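Local coordinates for protein PlaB phospholipase (Legionella pneumophila, PDB 6ZTI) that probably acts as a phospholipase of the alpha/beta-hydrolase class, binding nicotinamide dinucleotides and having its activity controlled by NAD(H)-mediated tetramerization, at residues I105-W109 with L176-W180; R339-I344 with L447-V453. The contacts are given in a common frame with arbitrary orientation. Numbering follows the deposited sequence.

Contact 1: residues I105-W109 with L176-W180; sequences IVRKW and LNESW
The guanidinium of Arg107 makes a forked hydrogen bond to one oxygen, Asn177 OD1, with Arg107 NH2 at 2.8 Å and Arg107 NH1 at 3.0 Å. A weak bond joins the indole to the other helix's backbone, Trp180 NE1 to Arg107 O at 3.4 Å. Arg107, long enough to cross between helices in its m, t, m conformation, passes over Trp180. Its CZ stands 4.6 Å from the centroid of the Trp180 five-membered ring, nearly on the ring normal, as a cation-pi contact. Its CD makes a CH-pi contact 3.8 Å from the Trp180 six-membered centroid. Trp180, its chi1 between wells at -96°, thus offers both a pi face and a donor. Leu176 (t, p) supplies apolar filling: its CD2 lies over one guanidinium face, and its CD1 is 3.9 Å from Lys108 CA, the pair with the nearest CA atoms (6.8 Å).

Both segments are alpha-helical, crossing at 61° with axes 10.8 Å apart, a gap bridged by these large side chains. Asn133 binds both Arg107 NE and Asn177 ND2. Helix 102-114 is the crossover between parallel strands 93-99 and 123-129, a beta-alpha-beta unit of the alpha/beta-hydrolase fold; helix 171-180 packs onto it, away from the dinucleotide sites.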
ATOM      1  N   ILE B 105     -16.270 -19.870 -17.438  1.00 11.88           N
ATOM      2  CA  ILE B 105     -17.413 -18.964 -17.553  1.00 11.74           C
ATOM      3  C   ILE B 105     -18.702 -19.757 -17.723  1.00 10.03           C
ATOM      4  O   ILE B 105     -19.705 -19.502 -17.042  1.00  9.30           O
ATOM      5  CB  ILE B 105     -17.191 -17.978 -18.717  1.00 10.43           C
ATOM      6  CG1 ILE B 105     -16.275 -16.846 -18.269  1.00  9.44           C
ATOM      7  CG2 ILE B 105     -18.509 -17.400 -19.227  1.00 17.33           C
ATOM      8  CD1 ILE B 105     -15.590 -16.093 -19.409  1.00 20.11           C
ATOM      9  N   VAL B 106     -18.690 -20.746 -18.618  1.00  8.37           N
ATOM     10  CA  VAL B 106     -19.863 -21.595 -18.788  1.00 13.89           C
ATOM     11  C   VAL B 106     -20.141 -22.394 -17.519  1.00 11.55           C
ATOM     12  O   VAL B 106     -21.306 -22.659 -17.196  1.00 12.36           O
ATOM     13  CB  VAL B 106     -19.682 -22.505 -20.014  1.00 13.27           C
ATOM     14  CG1 VAL B 106     -20.809 -23.531 -20.105  1.00 18.45           C
ATOM     15  CG2 VAL B 106     -19.641 -21.652 -21.280  1.00 11.83           C
ATOM     16  N   ARG B 107     -19.097 -22.773 -16.772  1.00 11.43           N
ATOM     17  CA  ARG B 107     -19.316 -23.492 -15.522  1.00  7.78           C
ATOM     18  C   ARG B 107     -19.939 -22.594 -14.458  1.00  8.01           C
ATOM     19  O   ARG B 107     -20.713 -23.070 -13.627  1.00 15.13           O
ATOM     20  CB  ARG B 107     -18.009 -24.080 -15.003  1.00  8.12           C
ATOM     21  CG  ARG B 107     -17.437 -25.223 -15.871  1.00  7.83           C
ATOM     22  CD  ARG B 107     -16.494 -26.071 -15.080  1.00 14.59           C
ATOM     23  NE  ARG B 107     -15.323 -25.339 -14.609  1.00 13.67           N
ATOM     24  CZ  ARG B 107     -14.998 -25.132 -13.335  1.00  8.31           C
ATOM     25  NH1 ARG B 107     -15.758 -25.575 -12.332  1.00 12.94           N
ATOM     26  NH2 ARG B 107     -13.888 -24.462 -13.064  1.00  9.52           N
ATOM     27  N   LYS B 108     -19.573 -21.311 -14.436  1.00  7.94           N
ATOM     28  CA  LYS B 108     -20.224 -20.356 -13.547  1.00  8.32           C
ATOM     29  C   LYS B 108     -21.677 -20.131 -13.952  1.00  9.13           C
ATOM     30  O   LYS B 108     -22.562 -20.020 -13.093  1.00  9.07           O
ATOM     31  CB  LYS B 108     -19.443 -19.041 -13.568  1.00  8.59           C
ATOM     32  CG  LYS B 108     -20.037 -17.939 -12.728  1.00  8.87           C
ATOM     33  CD  LYS B 108     -20.036 -18.241 -11.244  1.00  9.29           C
ATOM     34  CE  LYS B 108     -20.575 -17.043 -10.447  1.00 13.42           C
ATOM     35  NZ  LYS B 108     -20.757 -17.346  -9.025  1.00 21.88           N
ATOM     36  N   TRP B 109     -21.941 -20.051 -15.258  1.00  8.79           N
ATOM     37  CA  TRP B 109     -23.313 -19.941 -15.736  1.00 11.73           C
ATOM     38  C   TRP B 109     -24.152 -21.139 -15.300  1.00 11.98           C
ATOM     39  O   TRP B 109     -25.261 -20.974 -14.775  1.00 12.29           O
ATOM     40  CB  TRP B 109     -23.316 -19.806 -17.258  1.00  8.68           C
ATOM     41  CG  TRP B 109     -24.679 -19.994 -17.851  1.00  9.18           C
ATOM     42  CD1 TRP B 109     -25.699 -19.091 -17.870  1.00 10.47           C
ATOM     43  CD2 TRP B 109     -25.173 -21.170 -18.500  1.00 11.86           C
ATOM     44  NE1 TRP B 109     -26.801 -19.634 -18.488  1.00 13.16           N
ATOM     45  CE2 TRP B 109     -26.505 -20.909 -18.885  1.00 11.65           C
ATOM     46  CE3 TRP B 109     -24.624 -22.418 -18.785  1.00 14.12           C
ATOM     47  CZ2 TRP B 109     -27.288 -21.850 -19.541  1.00 14.05           C
ATOM     48  CZ3 TRP B 109     -25.402 -23.350 -19.445  1.00 18.10           C
ATOM     49  CH2 TRP B 109     -26.716 -23.063 -19.817  1.00 18.89           C
ATOM     50  N   LEU B 176     -16.205 -21.574  -6.869  1.00 10.69           N
ATOM     51  CA  LEU B 176     -16.850 -22.283  -7.968  1.00  8.44           C
ATOM     52  C   LEU B 176     -16.457 -23.757  -7.974  1.00  7.51           C
ATOM     53  O   LEU B 176     -17.311 -24.640  -8.106  1.00 11.84           O
ATOM     54  CB  LEU B 176     -16.499 -21.617  -9.298  1.00 12.42           C
ATOM     55  CG  LEU B 176     -17.154 -22.241 -10.533  1.00  9.73           C
ATOM     56  CD1 LEU B 176     -18.682 -22.166 -10.472  1.00 13.68           C
ATOM     57  CD2 LEU B 176     -16.640 -21.577 -11.803  1.00 13.73           C
ATOM     58  N   ASN B 177     -15.173 -24.049  -7.783  1.00 10.11           N
ATOM     59  CA  ASN B 177     -14.732 -25.428  -7.892  1.00 11.27           C
ATOM     60  C   ASN B 177     -15.144 -26.251  -6.685  1.00 10.97           C
ATOM     61  O   ASN B 177     -15.357 -27.463  -6.812  1.00  7.28           O
ATOM     62  CB  ASN B 177     -13.230 -25.445  -8.095  1.00  6.50           C
ATOM     63  CG  ASN B 177     -12.849 -24.918  -9.445  1.00  8.01           C
ATOM     64  OD1 ASN B 177     -13.700 -24.778 -10.338  1.00 11.90           O
ATOM     65  ND2 ASN B 177     -11.584 -24.607  -9.613  1.00  7.81           N
ATOM     66  N   GLU B 178     -15.290 -25.623  -5.517  1.00 11.83           N
ATOM     67  CA  GLU B 178     -15.848 -26.355  -4.391  1.00 11.78           C
ATOM     68  C   GLU B 178     -17.312 -26.674  -4.642  1.00 10.74           C
ATOM     69  O   GLU B 178     -17.773 -27.783  -4.351  1.00 11.07           O
ATOM     70  CB  GLU B 178     -15.667 -25.560  -3.106  1.00  9.35           C
ATOM     71  CG  GLU B 178     -16.331 -26.220  -1.917  1.00 20.48           C
ATOM     72  CD  GLU B 178     -15.935 -25.608  -0.586  1.00 25.80           C
ATOM     73  OE1 GLU B 178     -15.566 -24.414  -0.557  1.00 27.21           O
ATOM     74  OE2 GLU B 178     -15.992 -26.333   0.430  1.00 30.15           O
ATOM     75  N   SER B 179     -18.059 -25.722  -5.201  1.00 14.66           N
ATOM     76  CA  SER B 179     -19.417 -26.028  -5.637  1.00 15.91           C
ATOM     77  C   SER B 179     -19.428 -27.234  -6.570  1.00 16.09           C
ATOM     78  O   SER B 179     -20.273 -28.127  -6.435  1.00 15.66           O
ATOM     79  CB  SER B 179     -20.035 -24.815  -6.334  1.00 13.35           C
ATOM     80  OG  SER B 179     -21.420 -25.010  -6.579  1.00 15.04           O
ATOM     81  N   TRP B 180     -18.482 -27.289  -7.513  1.00 13.59           N
ATOM     82  CA  TRP B 180     -18.536 -28.316  -8.546  1.00 10.50           C
ATOM     83  C   TRP B 180     -18.215 -29.695  -8.004  1.00 13.68           C
ATOM     84  O   TRP B 180     -18.461 -30.684  -8.704  1.00 12.12           O
ATOM     85  CB  TRP B 180     -17.608 -27.949  -9.708  1.00 10.30           C
ATOM     86  CG  TRP B 180     -18.366 -27.266 -10.806  1.00  9.50           C
ATOM     87  CD1 TRP B 180     -18.854 -25.993 -10.790  1.00 10.45           C
ATOM     88  CD2 TRP B 180     -18.755 -27.829 -12.071  1.00 11.24           C
ATOM     89  NE1 TRP B 180     -19.509 -25.725 -11.963  1.00 12.12           N
ATOM     90  CE2 TRP B 180     -19.475 -26.838 -12.762  1.00 11.25           C
ATOM     91  CE3 TRP B 180     -18.569 -29.074 -12.678  1.00 12.26           C
ATOM     92  CZ2 TRP B 180     -19.998 -27.047 -14.036  1.00 12.95           C
ATOM     93  CZ3 TRP B 180     -19.090 -29.282 -13.954  1.00 10.93           C
ATOM     94  CH2 TRP B 180     -19.795 -28.278 -14.615  1.00 11.49           C
TER

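Contact 2: residues R339-I344 with L447-V453; sequences RYSMII and LHPNETV
A parallel strand pairing, entered through a tight turn, joins 339-344 to 447-453 in the mixed sheet next to the dinucleotide sites. Extended strands pair Met342 with Thr452 (CA-CA 4.4 Å) and Ile343 with Val453 (5.0 Å). Met342 N to Glu451 O (3.1 Å), Val453 N to Met342 O (2.8 Å) and Ile344 N to Val453 O (3.0 Å) form the ladder.

Upstream, His448 to Glu451 is a type II turn: Pro449 suits the second position, and Asn450 tolerates the positive phi (62°) of the third. Asn450 N bonds Tyr340 O (2.9 Å), while a water links Tyr340 N to Asn450 OD1, which also meets Gln318. Small Ser341 (m) gives OG to His448 O (2.8 Å).

Beta-branched Ile343 and Val453 share a face, CG1 to CG1 3.9 Å, and Leu447 CD2 packs against Ile343 CD1 at 3.7 Å. Ile343 also lies about 5 Å, side chain to side chain, from the NAD-binding Tyr393 and Leu362. The staggered ladder is the classic parallel-sheet pattern, here backing the NAD(H) region.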
ATOM      1  N   ARG B 339       5.152 -35.213 -15.701  1.00 10.62           N
ATOM      2  CA  ARG B 339       3.771 -34.961 -15.324  1.00  6.26           C
ATOM      3  C   ARG B 339       3.783 -34.282 -13.966  1.00  7.86           C
ATOM      4  O   ARG B 339       4.661 -34.552 -13.141  1.00  9.90           O
ATOM      5  CB  ARG B 339       2.966 -36.258 -15.307  1.00  8.27           C
ATOM      6  CG  ARG B 339       3.215 -37.105 -16.532  1.00 15.59           C
ATOM      7  CD  ARG B 339       2.514 -38.419 -16.475  1.00 17.85           C
ATOM      8  NE  ARG B 339       2.924 -39.211 -15.325  1.00 15.67           N
ATOM      9  CZ  ARG B 339       2.295 -40.306 -14.925  1.00 23.42           C
ATOM     10  NH1 ARG B 339       1.239 -40.748 -15.596  1.00 20.15           N
ATOM     11  NH2 ARG B 339       2.727 -40.958 -13.856  1.00 19.61           N
ATOM     12  N   TYR B 340       2.836 -33.365 -13.750  1.00  5.08           N
ATOM     13  CA  TYR B 340       2.896 -32.448 -12.620  1.00 10.74           C
ATOM     14  C   TYR B 340       1.591 -32.426 -11.828  1.00 12.31           C
ATOM     15  O   TYR B 340       0.519 -32.734 -12.352  1.00  8.70           O
ATOM     16  CB  TYR B 340       3.268 -31.023 -13.124  1.00 11.35           C
ATOM     17  CG  TYR B 340       4.543 -31.037 -13.959  1.00  6.80           C
ATOM     18  CD1 TYR B 340       4.506 -31.351 -15.297  1.00  7.69           C
ATOM     19  CD2 TYR B 340       5.787 -30.776 -13.389  1.00  9.19           C
ATOM     20  CE1 TYR B 340       5.657 -31.393 -16.057  1.00  5.97           C
ATOM     21  CE2 TYR B 340       6.938 -30.825 -14.137  1.00  8.41           C
ATOM     22  CZ  TYR B 340       6.862 -31.129 -15.475  1.00 13.07           C
ATOM     23  OH  TYR B 340       7.981 -31.182 -16.254  1.00 12.39           O
ATOM     24  N   SER B 341       1.707 -32.080 -10.539  1.00  7.73           N
ATOM     25  CA  SER B 341       0.583 -31.937  -9.622  1.00  3.78           C
ATOM     26  C   SER B 341       0.574 -30.517  -9.073  1.00  4.77           C
ATOM     27  O   SER B 341       1.632 -29.928  -8.835  1.00  9.54           O
ATOM     28  CB  SER B 341       0.662 -32.935  -8.471  1.00  7.37           C
ATOM     29  OG  SER B 341       0.802 -34.265  -8.946  1.00 10.09           O
ATOM     30  N   MET B 342      -0.621 -29.962  -8.880  1.00  6.66           N
ATOM     31  CA  MET B 342      -0.781 -28.630  -8.323  1.00  7.08           C
ATOM     32  C   MET B 342      -1.554 -28.741  -7.019  1.00  5.73           C
ATOM     33  O   MET B 342      -2.552 -29.466  -6.933  1.00  9.52           O
ATOM     34  CB  MET B 342      -1.491 -27.707  -9.309  1.00  6.99           C
ATOM     35  CG  MET B 342      -1.408 -26.263  -8.936  1.00 10.99           C
ATOM     36  SD  MET B 342      -1.778 -25.165 -10.296  1.00  9.35           S
ATOM     37  CE  MET B 342      -3.506 -24.860  -9.988  1.00 10.85           C
ATOM     38  N   ILE B 343      -1.058 -28.069  -5.999  1.00  7.20           N
ATOM     39  CA  ILE B 343      -1.692 -28.027  -4.697  1.00  6.33           C
ATOM     40  C   ILE B 343      -2.093 -26.587  -4.445  1.00  5.37           C
ATOM     41  O   ILE B 343      -1.269 -25.676  -4.585  1.00  9.20           O
ATOM     42  CB  ILE B 343      -0.757 -28.531  -3.587  1.00 10.49           C
ATOM     43  CG1 ILE B 343      -0.111 -29.858  -3.976  1.00 15.17           C
ATOM     44  CG2 ILE B 343      -1.551 -28.653  -2.268  1.00  8.45           C
ATOM     45  CD1 ILE B 343       0.779 -30.429  -2.880  1.00 11.06           C
ATOM     46  N   ILE B 344      -3.355 -26.373  -4.103  1.00  7.31           N
ATOM     47  CA  ILE B 344      -3.835 -25.066  -3.666  1.00  8.32           C
ATOM     48  C   ILE B 344      -4.130 -25.196  -2.177  1.00  6.53           C
ATOM     49  O   ILE B 344      -5.042 -25.933  -1.786  1.00 10.44           O
ATOM     50  CB  ILE B 344      -5.079 -24.610  -4.445  1.00  6.42           C
ATOM     51  CG1 ILE B 344      -4.793 -24.572  -5.944  1.00  8.62           C
ATOM     52  CG2 ILE B 344      -5.527 -23.187  -3.983  1.00  8.52           C
ATOM     53  CD1 ILE B 344      -6.050 -24.455  -6.808  1.00  8.23           C
ATOM     54  N   LEU B 447      -1.898 -36.755  -4.093  1.00 10.93           N
ATOM     55  CA  LEU B 447      -1.335 -36.252  -5.337  1.00 12.13           C
ATOM     56  C   LEU B 447      -1.586 -37.240  -6.461  1.00 17.02           C
ATOM     57  O   LEU B 447      -1.412 -38.451  -6.287  1.00 17.54           O
ATOM     58  CB  LEU B 447       0.176 -36.036  -5.255  1.00 13.78           C
ATOM     59  CG  LEU B 447       0.724 -35.008  -4.296  1.00 15.47           C
ATOM     60  CD1 LEU B 447       2.225 -35.002  -4.452  1.00 15.35           C
ATOM     61  CD2 LEU B 447       0.131 -33.645  -4.563  1.00 10.20           C
ATOM     62  N   HIS B 448      -1.963 -36.708  -7.619  1.00 10.66           N
ATOM     63  CA  HIS B 448      -2.119 -37.476  -8.834  1.00  9.86           C
ATOM     64  C   HIS B 448      -1.495 -36.685  -9.971  1.00  8.91           C
ATOM     65  O   HIS B 448      -1.566 -35.446  -9.978  1.00  7.23           O
ATOM     66  CB  HIS B 448      -3.585 -37.750  -9.157  1.00 11.37           C
ATOM     67  CG  HIS B 448      -4.314 -38.456  -8.066  1.00 14.50           C
ATOM     68  ND1 HIS B 448      -4.339 -39.829  -7.960  1.00 16.88           N
ATOM     69  CD2 HIS B 448      -5.038 -37.982  -7.026  1.00 18.58           C
ATOM     70  CE1 HIS B 448      -5.049 -40.174  -6.901  1.00 21.50           C
ATOM     71  NE2 HIS B 448      -5.490 -39.071  -6.320  1.00 23.68           N
ATOM     72  N   PRO B 449      -0.882 -37.358 -10.934  1.00  7.45           N
ATOM     73  CA  PRO B 449      -0.353 -36.638 -12.088  1.00  7.31           C
ATOM     74  C   PRO B 449      -1.474 -35.972 -12.860  1.00 10.02           C
ATOM     75  O   PRO B 449      -2.578 -36.501 -12.958  1.00  7.87           O
ATOM     76  CB  PRO B 449       0.339 -37.731 -12.905  1.00 10.98           C
ATOM     77  CG  PRO B 449      -0.364 -39.016 -12.490  1.00  9.75           C
ATOM     78  CD  PRO B 449      -0.696 -38.819 -11.050  1.00 13.94           C
ATOM     79  N   ASN B 450      -1.177 -34.792 -13.395  1.00  7.17           N
ATOM     80  CA  ASN B 450      -2.120 -33.991 -14.167  1.00  9.81           C
ATOM     81  C   ASN B 450      -3.340 -33.553 -13.361  1.00  8.44           C
ATOM     82  O   ASN B 450      -4.369 -33.236 -13.950  1.00  8.08           O
ATOM     83  CB  ASN B 450      -2.602 -34.723 -15.425  1.00  7.84           C
ATOM     84  CG  ASN B 450      -1.466 -35.188 -16.287  1.00  7.63           C
ATOM     85  OD1 ASN B 450      -0.477 -34.474 -16.477  1.00  7.25           O
ATOM     86  ND2 ASN B 450      -1.564 -36.412 -16.762  1.00 10.76           N
ATOM     87  N   GLU B 451      -3.256 -33.519 -12.027  1.00  9.49           N
ATOM     88  CA  GLU B 451      -4.379 -33.085 -11.201  1.00  7.73           C
ATOM     89  C   GLU B 451      -3.965 -31.990 -10.224  1.00  9.03           C
ATOM     90  O   GLU B 451      -2.823 -31.936  -9.755  1.00  7.00           O
ATOM     91  CB  GLU B 451      -5.002 -34.248 -10.406  1.00  8.06           C
ATOM     92  CG  GLU B 451      -5.715 -35.266 -11.273  1.00 12.00           C
ATOM     93  CD  GLU B 451      -6.592 -36.210 -10.470  1.00 20.85           C
ATOM     94  OE1 GLU B 451      -6.768 -35.993  -9.247  1.00 16.30           O
ATOM     95  OE2 GLU B 451      -7.113 -37.176 -11.066  1.00 18.82           O
ATOM     96  N   THR B 452      -4.925 -31.104  -9.955  1.00  7.56           N
ATOM     97  CA  THR B 452      -4.901 -30.163  -8.845  1.00  8.31           C
ATOM     98  C   THR B 452      -5.562 -30.825  -7.635  1.00  7.70           C
ATOM     99  O   THR B 452      -6.524 -31.575  -7.784  1.00  9.87           O
ATOM    100  CB  THR B 452      -5.660 -28.876  -9.224  1.00 10.24           C
ATOM    101  OG1 THR B 452      -4.978 -28.191 -10.280  1.00 11.03           O
ATOM    102  CG2 THR B 452      -5.772 -27.929  -8.062  1.00  8.49           C
ATOM    103  N   VAL B 453      -5.036 -30.571  -6.434  1.00  9.03           N
ATOM    104  CA  VAL B 453      -5.716 -30.945  -5.192  1.00  7.47           C
ATOM    105  C   VAL B 453      -5.872 -29.690  -4.341  1.00 11.29           C
ATOM    106  O   VAL B 453      -4.913 -28.927  -4.164  1.00 10.50           O
ATOM    107  CB  VAL B 453      -4.973 -32.058  -4.425  1.00 13.69           C
ATOM    108  CG1 VAL B 453      -3.561 -31.628  -4.031  1.00 13.76           C
ATOM    109  CG2 VAL B 453      -5.750 -32.474  -3.181  1.00  8.72           C
TER
HETATM  110  O   HOH W   1       1.274 -32.413 -15.928  1.00  4.31           O

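How the contacts relate
Going from the N terminus, contact 1 closes first: the chain leaves helix 102-114, adds strand 123-129 to the parallel hydrolase sheet and returns as helix 171-180. After it come strand 191-197, the hairpin 231-238/245-252, which joins the mixed sheet through 231-238 alongside 452-463, and then edge strand 257-261. Contact 2 closes a separate, later loop, from strand 340-349 through further strands and helix 397-404 to strand 452-463. The two loops are thus in series, neither enclosing nor crossing the other. The centres of contacts 1 and 2 are about 19 Å apart, and the nearest atoms of contacts 1 and 2 about 6 Å. Loop residue His134 meets Asn177 as well as Met342 and Thr452, so helix 171-180 comes near the mixed sheet there.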